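Side-chain contact in ORF99 (Acidianus Filamentous Virus 1, PDB 3DF6), which is of unknown function but belongs to a viral protein family related to the anti-CRISPR protein AcrID1, so it may act against host defence: residues Lys12-Asp15 with Leu16-Asp20. The protein carries 2 engineered substitutions. Sequence-based numbering, arbitrary orientation.
With CA (calcium ion), chain J.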
loop_
_atom_site.group_PDB
_atom_site.type_symbol
_atom_site.label_atom_id
_atom_site.label_comp_id
_atom_site.label_asym_id
_atom_site.label_seq_id
_atom_site.Cartn_x
_atom_site.Cartn_y
_atom_site.Cartn_z
ATOM N N LYS C 12 -6.285 4.917 -6.994
ATOM C CA LYS C 12 -6.683 5.611 -5.781
ATOM C C LYS C 12 -5.599 5.644 -4.687
ATOM O O LYS C 12 -5.434 6.670 -4.004
ATOM C CB LYS C 12 -7.962 4.986 -5.232
ATOM C CG LYS C 12 -8.540 5.681 -4.007
ATOM C CD LYS C 12 -8.919 7.151 -4.270
ATOM C CE LYS C 12 -9.713 7.699 -3.083
ATOM N NZ LYS C 12 -10.160 9.114 -3.248
ATOM N N VAL C 13 -4.904 4.518 -4.494
ATOM C CA VAL C 13 -3.757 4.458 -3.573
ATOM C C VAL C 13 -2.766 5.554 -3.951
ATOM O O VAL C 13 -2.320 6.319 -3.083
ATOM C CB VAL C 13 -3.085 3.039 -3.542
ATOM C CG1 VAL C 13 -1.688 3.057 -2.844
ATOM C CG2 VAL C 13 -4.007 2.007 -2.853
ATOM N N VAL C 14 -2.442 5.645 -5.240
ATOM C CA VAL C 14 -1.478 6.640 -5.720
ATOM C C VAL C 14 -2.031 8.058 -5.487
ATOM O O VAL C 14 -1.319 8.936 -4.975
ATOM C CB VAL C 14 -1.040 6.361 -7.211
ATOM C CG1 VAL C 14 -0.223 7.515 -7.801
ATOM C CG2 VAL C 14 -0.251 5.076 -7.285
ATOM N N ASP C 15 -3.310 8.263 -5.820
ATOM C CA ASP C 15 -3.960 9.535 -5.524
ATOM C C ASP C 15 -3.858 9.939 -4.042
ATOM O O ASP C 15 -3.543 11.087 -3.738
ATOM C CB ASP C 15 -5.425 9.501 -5.950
ATOM C CG ASP C 15 -5.579 9.534 -7.448
ATOM O OD1 ASP C 15 -4.622 9.962 -8.129
ATOM O OD2 ASP C 15 -6.651 9.127 -7.946
ATOM N N LEU C 16 -4.121 8.988 -3.146
ATOM C CA LEU C 16 -4.118 9.243 -1.704
ATOM C C LEU C 16 -2.697 9.530 -1.206
ATOM O O LEU C 16 -2.482 10.323 -0.273
ATOM C CB LEU C 16 -4.687 8.033 -0.954
ATOM C CG LEU C 16 -6.200 7.855 -0.996
ATOM C CD1 LEU C 16 -6.536 6.428 -0.547
ATOM C CD2 LEU C 16 -6.910 8.879 -0.109
ATOM N N PHE C 17 -1.741 8.862 -1.826
ATOM C CA PHE C 17 -0.334 9.107 -1.582
ATOM C C PHE C 17 0.040 10.531 -1.998
ATOM O O PHE C 17 0.656 11.265 -1.210
ATOM C CB PHE C 17 0.544 8.047 -2.288
ATOM C CG PHE C 17 1.993 8.448 -2.413
ATOM C CD1 PHE C 17 2.807 8.527 -1.281
ATOM C CD2 PHE C 17 2.527 8.777 -3.658
ATOM C CE1 PHE C 17 4.148 8.921 -1.375
ATOM C CE2 PHE C 17 3.878 9.166 -3.779
ATOM C CZ PHE C 17 4.685 9.253 -2.633
ATOM N N LEU C 18 -0.355 10.940 -3.208
ATOM C CA LEU C 18 -0.110 12.311 -3.644
ATOM C C LEU C 18 -0.794 13.388 -2.752
ATOM O O LEU C 18 -0.209 14.469 -2.529
ATOM C CB LEU C 18 -0.401 12.499 -5.162
ATOM C CG LEU C 18 0.372 11.542 -6.108
ATOM C CD1 LEU C 18 -0.146 11.652 -7.567
ATOM C CD2 LEU C 18 1.893 11.728 -6.048
ATOM N N GLU C 19 -1.989 13.080 -2.232
ATOM C CA GLU C 19 -2.695 13.910 -1.224
ATOM C C GLU C 19 -2.022 13.959 0.149
ATOM O O GLU C 19 -2.375 14.801 0.992
ATOM C CB GLU C 19 -4.103 13.369 -0.996
ATOM C CG GLU C 19 -5.054 13.641 -2.108
ATOM C CD GLU C 19 -6.442 13.079 -1.851
ATOM O OE1 GLU C 19 -6.771 12.721 -0.693
ATOM O OE2 GLU C 19 -7.208 13.006 -2.834
ATOM N N ASP C 20 -1.073 13.040 0.366
ATOM C CA ASP C 20 -0.394 12.841 1.632
ATOM C C ASP C 20 -1.287 12.292 2.747
ATOM O O ASP C 20 -0.990 12.463 3.922
ATOM C CB ASP C 20 0.325 14.114 2.102
ATOM C CG ASP C 20 1.466 13.807 3.038
ATOM O OD1 ASP C 20 2.181 12.802 2.814
ATOM O OD2 ASP C 20 1.643 14.570 4.002
HETATM CA CA CA J . -3.875 10.057 -10.288
HETATM O O HOH W 1 -7.547 10.417 -3.245
HETATM O O HOH W 2 -6.441 9.558 -10.652
HETATM O O HOH W 3 -3.146 7.803 -9.686
HETATM O O HOH W 4 -1.596 11.002 -10.661
HETATM O O HOH W 5 -4.586 10.198 -12.555
#
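Leu16 hangs its backbone N-H on Lys12 O at 2.8 Å, opening the last turns of helix 3-18, which lead into a Schellman motif at Asp20. The next three amides follow the same i to i+4 rule: Phe17 N gives to Val13 O, Leu18 N to Val14 O and Glu19 N to Asp15 O. The Leu18 bond is the straightest, with an N-H...O angle of 167°, and its donor sits nearly on the line of the Val14 C=O bond. Asp20 is the first residue to leave helical angles, with a positive phi of 68°; its N turns back to Phe17 O at 2.9 Å, while its OD1 forms a salt bridge with Lys71.

The side chains add a second layer. Lys12 carries CG trans to its backbone N (chi1 -176°) and bends at the next bond, which lays CG and CE obliquely across Leu16; on this side Leu9 of the second subunit packs against both residues. The Lys12 ammonium does not touch the Glu19 carboxylate. Instead one water accepts from Lys12 NZ at 2.9 Å and donates, weakly, to Glu19 OE2, so a single water bridges two turns of helix. On another side of the helix, the side chains of Val14 and Leu18 lie side by side, pointing the same way, with CG1 of Val14 4.1 Å from CD1 of Leu18, and strand 69-80 meets this pair through Leu73 and Lys71.

Both oxygens of Asp15 are used. OD2 accepts a hydrogen bond at 2.7 Å from a water that is itself a calcium ligand, which probably helps fix the rotation of the carboxylate. The ion's other ligands here are three more waters and Asp15 OD1, which binds it directly at 2.3 Å.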